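Local coordinates for putative rhamnosidase (Streptomyces avermitilis, PDB 3W5M), which hydrolyses terminal non-reducing alpha-L-rhamnose residues from alpha-L-rhamnosides such as citrus flavonoids and gum arabic, at residues Val11-Arg16 / His24-Trp29; Val45-Ser50 / Pro57-Ser62; Pro78-Arg83 / Trp108-Met113; Gln355-Asp360 / Val473-Gly478. All coordinates share one frame; numbering follows the deposited sequence.

Contact 1. Residues Val11-Arg16 / His24-Trp29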
# COMPACT_ATOMS: atom_id res chain seq x y z
N VAL A 11 5.05 -3.52 23.49
CA VAL A 11 5.86 -2.32 23.42
C VAL A 11 5.61 -1.74 22.03
O VAL A 11 5.79 -2.42 21.02
CB VAL A 11 7.35 -2.63 23.63
CG1 VAL A 11 8.18 -1.35 23.55
CG2 VAL A 11 7.59 -3.30 24.99
N GLU A 12 5.17 -0.48 21.96
CA GLU A 12 4.85 0.10 20.67
C GLU A 12 3.96 -0.82 19.81
O GLU A 12 4.24 -1.03 18.62
CB GLU A 12 6.12 0.54 19.91
CG GLU A 12 6.93 1.63 20.60
CD GLU A 12 6.23 2.99 20.56
OE1 GLU A 12 5.56 3.30 19.54
OE2 GLU A 12 6.36 3.76 21.54
N TYR A 13 2.87 -1.31 20.42
CA TYR A 13 1.82 -2.10 19.77
C TYR A 13 2.22 -3.53 19.46
O TYR A 13 1.42 -4.26 18.89
CB TYR A 13 1.35 -1.43 18.46
CG TYR A 13 0.60 -0.14 18.70
CD1 TYR A 13 -0.74 -0.15 18.99
CD2 TYR A 13 1.25 1.10 18.62
CE1 TYR A 13 -1.44 1.03 19.21
CE2 TYR A 13 0.56 2.30 18.83
CZ TYR A 13 -0.79 2.25 19.14
OH TYR A 13 -1.53 3.41 19.33
N VAL A 14 3.43 -3.94 19.78
CA VAL A 14 3.82 -5.31 19.37
C VAL A 14 4.49 -6.08 20.52
O VAL A 14 5.05 -5.49 21.42
CB VAL A 14 4.69 -5.37 18.08
CG1 VAL A 14 4.08 -4.57 16.91
CG2 VAL A 14 6.10 -4.94 18.34
N GLN A 15 4.47 -7.41 20.44
CA GLN A 15 5.18 -8.23 21.39
C GLN A 15 6.62 -8.39 20.91
O GLN A 15 6.86 -8.77 19.76
CB GLN A 15 4.50 -9.60 21.52
CG GLN A 15 3.06 -9.52 22.03
CD GLN A 15 2.73 -10.70 22.92
OE1 GLN A 15 2.75 -11.86 22.49
NE2 GLN A 15 2.46 -10.42 24.18
N ARG A 16 7.58 -8.07 21.77
CA ARG A 16 9.01 -8.30 21.45
C ARG A 16 9.54 -7.65 20.16
O ARG A 16 10.11 -8.33 19.30
CB ARG A 16 9.32 -9.81 21.49
CG ARG A 16 8.96 -10.48 22.81
CD ARG A 16 9.20 -11.99 22.75
NE ARG A 16 8.29 -12.59 21.77
CZ ARG A 16 7.04 -12.98 22.01
NH1 ARG A 16 6.50 -12.90 23.23
NH2 ARG A 16 6.32 -13.44 21.02
N HIS A 24 11.57 6.69 24.07
CA HIS A 24 10.65 6.38 25.16
C HIS A 24 9.57 5.43 24.68
O HIS A 24 8.40 5.83 24.50
CB HIS A 24 10.05 7.68 25.70
CG HIS A 24 11.09 8.67 26.12
ND1 HIS A 24 11.76 8.57 27.32
CD2 HIS A 24 11.64 9.71 25.47
CE1 HIS A 24 12.65 9.54 27.41
NE2 HIS A 24 12.60 10.25 26.30
N PRO A 25 9.95 4.14 24.47
CA PRO A 25 8.98 3.17 23.94
C PRO A 25 7.77 3.06 24.85
O PRO A 25 7.92 3.06 26.07
CB PRO A 25 9.76 1.83 23.89
CG PRO A 25 11.01 2.07 24.66
CD PRO A 25 11.28 3.55 24.67
N ARG A 26 6.58 2.95 24.26
CA ARG A 26 5.32 2.96 25.03
C ARG A 26 4.87 1.55 25.36
O ARG A 26 4.67 0.73 24.45
CB ARG A 26 4.24 3.72 24.28
CG ARG A 26 4.56 5.21 24.16
CD ARG A 26 3.63 5.90 23.15
NE ARG A 26 3.84 5.34 21.82
CZ ARG A 26 3.02 5.53 20.78
NH1 ARG A 26 1.92 6.28 20.91
NH2 ARG A 26 3.30 4.96 19.63
N LEU A 27 4.66 1.30 26.64
CA LEU A 27 4.42 -0.04 27.16
C LEU A 27 2.93 -0.21 27.43
O LEU A 27 2.25 0.75 27.87
CB LEU A 27 5.20 -0.18 28.48
CG LEU A 27 6.72 0.06 28.40
CD1 LEU A 27 7.31 -0.01 29.81
CD2 LEU A 27 7.36 -0.97 27.51
N SER A 28 2.40 -1.41 27.18
CA SER A 28 0.98 -1.68 27.43
C SER A 28 0.80 -3.01 28.15
O SER A 28 1.55 -3.97 27.88
CB SER A 28 0.19 -1.73 26.11
OG SER A 28 0.13 -0.43 25.49
N TRP A 29 -0.17 -3.08 29.04
CA TRP A 29 -0.46 -4.32 29.79
C TRP A 29 -1.96 -4.64 29.89
O TRP A 29 -2.60 -4.33 30.89
CB TRP A 29 0.26 -4.36 31.16
CG TRP A 29 0.15 -3.10 32.00
CD1 TRP A 29 -0.82 -2.80 32.92
CD2 TRP A 29 1.08 -2.01 32.03
NE1 TRP A 29 -0.57 -1.57 33.49
CE2 TRP A 29 0.58 -1.07 32.97
CE3 TRP A 29 2.26 -1.72 31.34
CZ2 TRP A 29 1.24 0.13 33.25
CZ3 TRP A 29 2.94 -0.54 31.65
CH2 TRP A 29 2.41 0.38 32.58
O HOH W 1 2.27 -1.07 23.46

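Contact 2. Residues Val45-Ser50 / Pro57-Ser62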
# COMPACT_ATOMS: atom_id res chain seq x y z
N VAL A 45 6.81 -0.69 36.84
CA VAL A 45 7.56 -1.28 35.75
C VAL A 45 9.03 -1.45 36.11
O VAL A 45 9.63 -0.56 36.68
CB VAL A 45 7.45 -0.42 34.46
CG1 VAL A 45 8.37 -0.97 33.37
CG2 VAL A 45 6.00 -0.31 34.01
N ARG A 46 9.59 -2.60 35.79
CA ARG A 46 11.03 -2.79 35.92
C ARG A 46 11.63 -3.15 34.60
O ARG A 46 11.01 -3.87 33.83
CB ARG A 46 11.33 -3.91 36.89
CG ARG A 46 10.97 -3.63 38.32
CD ARG A 46 11.19 -4.90 39.09
NE ARG A 46 11.20 -4.65 40.52
CZ ARG A 46 11.28 -5.60 41.44
NH1 ARG A 46 11.35 -6.88 41.08
NH2 ARG A 46 11.28 -5.26 42.72
N VAL A 47 12.84 -2.65 34.35
CA VAL A 47 13.58 -2.91 33.13
C VAL A 47 15.00 -3.29 33.55
O VAL A 47 15.58 -2.64 34.43
CB VAL A 47 13.66 -1.66 32.20
CG1 VAL A 47 14.31 -2.01 30.88
CG2 VAL A 47 12.29 -1.02 31.99
N ALA A 48 15.53 -4.33 32.92
CA ALA A 48 16.84 -4.87 33.25
C ALA A 48 17.52 -5.48 32.03
O ALA A 48 16.89 -5.69 30.97
CB ALA A 48 16.69 -5.91 34.37
N SER A 49 18.82 -5.77 32.15
CA SER A 49 19.61 -6.26 31.03
C SER A 49 19.46 -7.77 30.83
O SER A 49 19.97 -8.33 29.86
CB SER A 49 21.09 -5.88 31.21
OG SER A 49 21.67 -6.61 32.28
N SER A 50 18.73 -8.44 31.73
CA SER A 50 18.42 -9.85 31.57
C SER A 50 17.09 -10.17 32.26
O SER A 50 16.63 -9.40 33.10
CB SER A 50 19.53 -10.74 32.13
OG SER A 50 19.49 -10.72 33.54
N PRO A 57 16.73 -4.91 39.31
CA PRO A 57 16.80 -4.28 37.98
C PRO A 57 17.90 -3.23 37.87
O PRO A 57 17.98 -2.33 38.69
CB PRO A 57 15.43 -3.61 37.84
CG PRO A 57 14.99 -3.36 39.25
CD PRO A 57 15.48 -4.55 40.02
N ASP A 58 18.73 -3.36 36.83
CA ASP A 58 19.85 -2.45 36.60
C ASP A 58 19.55 -1.32 35.61
O ASP A 58 20.39 -0.44 35.44
CB ASP A 58 21.08 -3.23 36.13
CG ASP A 58 20.83 -4.03 34.87
OD1 ASP A 58 19.68 -4.02 34.38
OD2 ASP A 58 21.77 -4.66 34.37
N VAL A 59 18.39 -1.33 34.95
CA VAL A 59 18.07 -0.23 34.01
C VAL A 59 17.08 0.75 34.62
O VAL A 59 17.36 1.92 34.78
CB VAL A 59 17.61 -0.79 32.62
CG1 VAL A 59 17.28 0.33 31.64
CG2 VAL A 59 18.67 -1.71 32.03
N TRP A 60 15.90 0.26 35.00
CA TRP A 60 14.86 1.13 35.54
C TRP A 60 13.95 0.38 36.49
O TRP A 60 13.71 -0.81 36.33
CB TRP A 60 14.01 1.72 34.41
CG TRP A 60 13.02 2.81 34.81
CD1 TRP A 60 13.25 3.88 35.64
CD2 TRP A 60 11.68 2.97 34.32
NE1 TRP A 60 12.13 4.66 35.72
CE2 TRP A 60 11.15 4.13 34.91
CE3 TRP A 60 10.88 2.23 33.43
CZ2 TRP A 60 9.85 4.58 34.67
CZ3 TRP A 60 9.58 2.67 33.19
CH2 TRP A 60 9.08 3.83 33.81
N ASP A 61 13.46 1.11 37.48
CA ASP A 61 12.39 0.66 38.34
C ASP A 61 11.55 1.88 38.61
O ASP A 61 11.98 2.77 39.32
CB ASP A 61 12.93 0.10 39.65
CG ASP A 61 11.85 -0.57 40.49
OD1 ASP A 61 10.67 -0.11 40.47
OD2 ASP A 61 12.18 -1.56 41.17
N SER A 62 10.35 1.94 38.05
CA SER A 62 9.49 3.11 38.23
C SER A 62 9.11 3.27 39.69
O SER A 62 8.63 4.34 40.06
CB SER A 62 8.20 2.95 37.44
OG SER A 62 7.52 1.77 37.87

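Contact 3. Residues Pro78-Arg83 / Trp108-Met113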
# COMPACT_ATOMS: atom_id res chain seq x y z
N PRO A 78 16.43 5.83 32.46
CA PRO A 78 17.66 6.41 31.90
C PRO A 78 17.74 6.21 30.38
O PRO A 78 17.13 5.28 29.86
CB PRO A 78 18.77 5.65 32.64
CG PRO A 78 18.13 5.23 33.93
CD PRO A 78 16.72 4.88 33.55
N PRO A 79 18.45 7.10 29.66
CA PRO A 79 18.48 7.02 28.20
C PRO A 79 18.86 5.62 27.70
O PRO A 79 19.83 5.03 28.19
CB PRO A 79 19.58 8.01 27.83
CG PRO A 79 19.52 9.03 28.92
CD PRO A 79 19.28 8.23 30.16
N LEU A 80 18.11 5.10 26.73
CA LEU A 80 18.43 3.79 26.13
C LEU A 80 19.64 3.86 25.19
O LEU A 80 19.87 4.88 24.53
CB LEU A 80 17.21 3.25 25.36
CG LEU A 80 15.90 3.11 26.12
CD1 LEU A 80 14.79 2.69 25.15
CD2 LEU A 80 16.05 2.09 27.23
N LYS A 81 20.40 2.77 25.15
CA LYS A 81 21.56 2.61 24.29
C LYS A 81 21.15 1.83 23.04
O LYS A 81 20.18 1.03 23.09
CB LYS A 81 22.67 1.80 24.99
CG LYS A 81 23.23 2.38 26.29
CD LYS A 81 24.46 1.59 26.73
CE LYS A 81 24.15 0.25 27.38
NZ LYS A 81 24.21 -0.93 26.45
N PRO A 82 21.89 2.03 21.93
CA PRO A 82 21.66 1.28 20.68
C PRO A 82 22.03 -0.22 20.80
O PRO A 82 22.83 -0.59 21.66
CB PRO A 82 22.58 1.95 19.67
CG PRO A 82 23.02 3.24 20.29
CD PRO A 82 22.94 3.05 21.77
N ARG A 83 21.44 -1.03 19.93
CA ARG A 83 21.75 -2.47 19.81
C ARG A 83 21.60 -3.23 21.12
O ARG A 83 22.37 -4.17 21.38
CB ARG A 83 23.19 -2.70 19.38
CG ARG A 83 23.69 -2.00 18.16
CD ARG A 83 25.21 -2.09 18.24
NE ARG A 83 25.73 -1.70 16.96
CZ ARG A 83 26.16 -0.48 16.66
NH1 ARG A 83 26.17 0.48 17.58
NH2 ARG A 83 26.57 -0.23 15.44
N TRP A 108 12.19 -5.79 24.60
CA TRP A 108 12.33 -5.14 23.29
C TRP A 108 13.81 -4.94 23.03
O TRP A 108 14.60 -4.95 23.97
CB TRP A 108 11.55 -3.82 23.21
CG TRP A 108 12.20 -2.62 23.86
CD1 TRP A 108 13.00 -1.69 23.27
CD2 TRP A 108 12.08 -2.22 25.24
NE1 TRP A 108 13.39 -0.73 24.18
CE2 TRP A 108 12.83 -1.03 25.40
CE3 TRP A 108 11.38 -2.74 26.34
CZ2 TRP A 108 12.92 -0.36 26.62
CZ3 TRP A 108 11.47 -2.08 27.56
CH2 TRP A 108 12.23 -0.90 27.69
N GLU A 109 14.19 -4.78 21.78
CA GLU A 109 15.58 -4.56 21.45
C GLU A 109 15.72 -3.32 20.58
O GLU A 109 15.05 -3.18 19.56
CB GLU A 109 16.18 -5.81 20.77
CG GLU A 109 17.67 -5.70 20.49
CD GLU A 109 18.26 -6.97 19.89
OE1 GLU A 109 18.02 -8.06 20.45
OE2 GLU A 109 18.99 -6.89 18.87
N THR A 110 16.61 -2.41 21.00
CA THR A 110 16.84 -1.20 20.21
C THR A 110 17.61 -1.52 18.95
O THR A 110 18.42 -2.49 18.89
CB THR A 110 17.58 -0.12 21.04
OG1 THR A 110 18.83 -0.65 21.49
CG2 THR A 110 16.75 0.26 22.23
N GLY A 111 17.38 -0.70 17.93
CA GLY A 111 18.22 -0.73 16.75
C GLY A 111 19.44 0.16 16.88
O GLY A 111 19.98 0.39 17.98
N LEU A 112 19.86 0.71 15.74
CA LEU A 112 21.09 1.48 15.66
C LEU A 112 20.93 2.89 16.20
O LEU A 112 21.92 3.54 16.53
CB LEU A 112 21.59 1.50 14.22
CG LEU A 112 22.08 0.15 13.66
CD1 LEU A 112 22.68 0.32 12.28
CD2 LEU A 112 23.09 -0.52 14.57
N MET A 113 19.69 3.35 16.30
CA MET A 113 19.36 4.66 16.90
C MET A 113 20.24 5.80 16.39
O MET A 113 20.90 6.49 17.17
CB MET A 113 19.46 4.60 18.42
CG MET A 113 18.54 3.59 19.07
SD MET A 113 18.59 3.74 20.85
CE MET A 113 17.01 4.51 21.21

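Contact 4. Residues Gln355-Asp360 / Val473-Gly478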
# COMPACT_ATOMS: atom_id res chain seq x y z
N GLN A 355 13.61 3.71 5.53
CA GLN A 355 13.40 2.87 6.71
C GLN A 355 14.32 1.65 6.61
O GLN A 355 14.51 1.13 5.53
CB GLN A 355 11.93 2.44 6.80
CG GLN A 355 11.01 3.63 7.01
CD GLN A 355 9.65 3.26 7.59
OE1 GLN A 355 9.34 3.57 8.77
NE2 GLN A 355 8.85 2.63 6.78
N TYR A 356 14.93 1.24 7.72
CA TYR A 356 15.78 0.01 7.73
C TYR A 356 15.13 -1.10 8.56
O TYR A 356 14.24 -0.86 9.42
CB TYR A 356 17.22 0.31 8.23
CG TYR A 356 17.33 0.53 9.73
CD1 TYR A 356 17.43 -0.56 10.62
CD2 TYR A 356 17.32 1.83 10.26
CE1 TYR A 356 17.53 -0.36 11.99
CE2 TYR A 356 17.45 2.04 11.63
CZ TYR A 356 17.54 0.95 12.49
OH TYR A 356 17.62 1.13 13.85
N GLN A 357 15.56 -2.32 8.27
CA GLN A 357 15.02 -3.54 8.91
C GLN A 357 16.12 -4.17 9.74
O GLN A 357 17.30 -4.03 9.44
CB GLN A 357 14.51 -4.56 7.87
CG GLN A 357 13.35 -4.08 6.97
CD GLN A 357 13.71 -2.90 6.09
OE1 GLN A 357 14.63 -2.97 5.27
NE2 GLN A 357 13.00 -1.77 6.29
N THR A 358 15.71 -4.87 10.80
CA THR A 358 16.63 -5.57 11.71
C THR A 358 16.24 -7.05 11.74
O THR A 358 15.07 -7.38 11.94
CB THR A 358 16.53 -5.01 13.14
OG1 THR A 358 16.82 -3.61 13.13
CG2 THR A 358 17.53 -5.71 14.07
N TYR A 359 17.24 -7.92 11.53
CA TYR A 359 17.00 -9.36 11.52
C TYR A 359 17.91 -10.06 12.49
O TYR A 359 19.08 -9.71 12.60
CB TYR A 359 17.19 -9.95 10.11
CG TYR A 359 16.41 -9.26 9.02
CD1 TYR A 359 15.05 -9.58 8.79
CD2 TYR A 359 17.01 -8.28 8.21
CE1 TYR A 359 14.32 -8.95 7.79
CE2 TYR A 359 16.27 -7.64 7.20
CZ TYR A 359 14.92 -7.99 7.00
OH TYR A 359 14.18 -7.36 6.00
N ASP A 360 17.36 -11.06 13.18
CA ASP A 360 18.13 -11.93 14.06
C ASP A 360 18.71 -13.05 13.22
O ASP A 360 17.96 -13.90 12.70
CB ASP A 360 17.20 -12.51 15.13
CG ASP A 360 17.92 -13.47 16.09
OD1 ASP A 360 18.98 -14.06 15.73
OD2 ASP A 360 17.42 -13.63 17.23
N VAL A 473 15.88 5.44 9.46
CA VAL A 473 15.08 5.22 10.66
C VAL A 473 14.55 3.80 10.70
O VAL A 473 14.26 3.25 9.65
CB VAL A 473 13.89 6.23 10.75
CG1 VAL A 473 14.43 7.66 10.83
CG2 VAL A 473 12.98 6.10 9.54
N ALA A 474 14.46 3.20 11.89
CA ALA A 474 13.95 1.81 12.02
C ALA A 474 12.51 1.81 11.52
O ALA A 474 11.75 2.75 11.82
CB ALA A 474 13.99 1.34 13.47
N GLN A 475 12.15 0.79 10.74
CA GLN A 475 10.82 0.77 10.13
C GLN A 475 9.73 0.87 11.19
O GLN A 475 9.72 0.12 12.17
CB GLN A 475 10.63 -0.51 9.29
CG GLN A 475 9.27 -0.56 8.62
CD GLN A 475 9.24 -1.49 7.44
OE1 GLN A 475 10.16 -2.31 7.24
NE2 GLN A 475 8.18 -1.37 6.63
N VAL A 476 8.80 1.80 10.98
CA VAL A 476 7.74 2.05 11.94
C VAL A 476 6.53 1.13 11.73
O VAL A 476 5.98 0.58 12.70
CB VAL A 476 7.28 3.53 11.85
CG1 VAL A 476 6.04 3.74 12.74
CG2 VAL A 476 8.45 4.46 12.20
N ASP A 477 6.07 1.00 10.49
CA ASP A 477 4.93 0.12 10.19
C ASP A 477 5.39 -1.36 10.19
O ASP A 477 6.59 -1.63 10.16
CB ASP A 477 4.31 0.51 8.83
CG ASP A 477 5.34 0.59 7.67
OD1 ASP A 477 6.56 0.97 7.81
OD2 ASP A 477 4.89 0.31 6.54
N GLY A 478 4.43 -2.30 10.25
CA GLY A 478 4.74 -3.73 10.04
C GLY A 478 5.20 -3.97 8.63
O GLY A 478 4.51 -3.60 7.69

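Contact 1. Residues Val11-Arg16 / His24-Trp29
E12 forms a salt bridge with R26. The carboxylate lies at the edge of the R26 guanidinium, and R26 grips it side-on with NE and NH2. The two planes are turned 30° apart. NH2 of R26 gives a hydrogen bond of 2.8 Å to OE1 of E12. NE of R26 gives one of 3.0 Å to OE2 of E12. Both are nearly straight and stay in the guanidinium plane. Both reach the syn side of the carboxylate, somewhat out of its plane. The Y13 ring stands steeply to the guanidinium. NH2 of R26 lies at the edge of this ring, 3.9 Å from CE2 of Y13.

OE2 of E12 also accepts the backbone N of R26 at 2.8 Å, on its anti side. One oxygen therefore takes two donors from R26, and three bonds in all fix the carboxylate. The bend of E12 at chi2 (-71°) turns CD toward NE and NH2 of R26. The backbone N of E12 in turn bonds to O of R26. A type I' turn runs from V11 to V14. A water joins N of Y13, O of R26 and OG of S28.

V11 pairs with L27 in a non-hydrogen-bonded antiparallel bridge. CG2 of V11 presses tightly on CD2 of L27 at 3.4 Å, and CG1 of V11 touches CB of P25 at 3.6 Å.

This is part of the N-terminal immunoglobulin-like domain. V11 and L27 pack on W88 of strand 85-94, and V11 and P25 on W108 of strand 106-110. D712 forms a salt bridge with NH1 of R26 and a hydrogen bond with OH of Y13, and Y13 also touches helix 658-671.

Contact 2. Residues Val45-Ser50 / Pro57-Ser62
V59 and W60 both face V47, so this beta hairpin of the N-terminal immunoglobulin-like domain carries a classic beta bulge. O of V47 accepts two hydrogen bonds, from N of V59 at 3.1 Å and N of W60 at 3.0 Å. Both donors come from the same face of the carbonyl plane.

V47 and W60 share one face of the sheet. CG2 of V47 lies at the edge of the W60 ring, 3.8 Å from CE3 of W60. CG1 of V45 comes equally near CZ3 of W60.

R46 and D61 lie side by side on the other face. NE of R46 makes a weak bond of 3.3 Å to OD2 of D61, part of a salt bridge. OD1 of D61 bonds to N of G63 and NE2 of Q44. CD of R46 lies 4.1 Å from CG of P57. An alanine in place of R46 would probably leave OD2 of D61 without its salt-bridge partner and open a gap beside P57.

Next to the loop that joins the two strands, D58 grips S49 with both oxygens, each through its syn lone pair. OD1 of D58 takes N of S49, and OD2 of D58 takes OG of S49 at 2.9 Å.

Contact 3. Residues Pro78-Arg83 / Trp108-Met113
T110 holds its OG1 between the backbone N and the carbonyl carbon (chi1 59°), facing the carbonyl of K81. OG1 of T110 gives a hydrogen bond of 2.7 Å to O of K81, in the carbonyl plane and on a lone pair. The same hydroxyl accepts from N of T84. A valine at T110 would probably leave O of K81 and N of T84 without this shared partner.

R83 has an extended chain from CG to NE. CD2 of L112 lies over one face of its guanidinium, offset toward the rim and 3.6 Å from NH2 of R83. E404 forms a salt bridge with NE of R83. In the backbone, N of R83 bonds to O of G111 at 2.8 Å, with the donor above the carbonyl plane.

L80 and W108 cross at about a right angle. CD1 of L80 sits at the edge of the indole, in its plane, 3.8 Å from NE1 of W108. The sulfur of M113 lies 3.9 Å from N of P82.

The loop before strand 85-94 thus crosses the end of edge strand 106-110. The run from L80 to R83 lies 89° from the direction of 108-113. OH of Y86 bonds to N of K81, as in a tyrosine corner. This and the L-x-P-x-T-x-Y sequence are consistent with the E-F loop of a fibronectin type III-like sandwich.

Contact 4. Residues Gln355-Asp360 / Val473-Gly478
Q355 reaches the backbone of V476 and the side chain of D477 with its terminal amide. OE1 of Q355 accepts N of V476 at 2.9 Å, with the donor above the amide's carbonyl plane. NE2 of Q355 gives a bond of 3.0 Å to OD1 of D477, and the amide and carboxylate planes are only 12° apart. NE2 of Q475 reaches the same OD1 of D477, at 3.1 Å, from the opposite face of the carboxylate. CG of Q355 also lies 4.0 Å from CG2 of V473.

N of Y356 bonds to O of V473, and O of Y356 accepts N of Q475. These bonds join strands 353-360 and 471-474 in parallel, at one border of a mixed five-stranded sheet of the alpha-L-rhamnosidase N-terminal domain; the other strands of that sheet are antiparallel to their neighbours. The Y356 ring lies against A474, with CA of A474 over one face, 3.8 Å from the ring centroid. This is a CH-pi contact. CB of A474 touches CZ of Y356 at 3.7 Å. OH of Y356 bonds to D21 and to N of L112.

In Q357 the bend at chi2 (62°) places CD, so that the amide carried on it can reach Q475. NE2 of Q357 bonds to OE1 of Q475 at 3.0 Å, the amide planes standing 81° apart, while Y329 takes OE1 of Q357.

Overall arrangement
Contacts 1, 2 and 3 follow one another along the chain within the N-terminal immunoglobulin-like domain. Their centres are about 14 to 15 Å apart. Contacts 2 and 3 reach the same four-stranded sheet, which contains strands 60-66, 40-48, 85-94 and 106-110. Contact 1 lies on the other sheet, and its side chains pack against the four-stranded sheet, as in the core of a beta sandwich. P25 and V11 meet W108, and L27 and W29 meet V45. Contact 4 comes much later in the chain, in another domain. Its centre is about 13 Å from that of contact 3. The tie between Y356 and L112 links the first domain to the later one, away from the annotated sites.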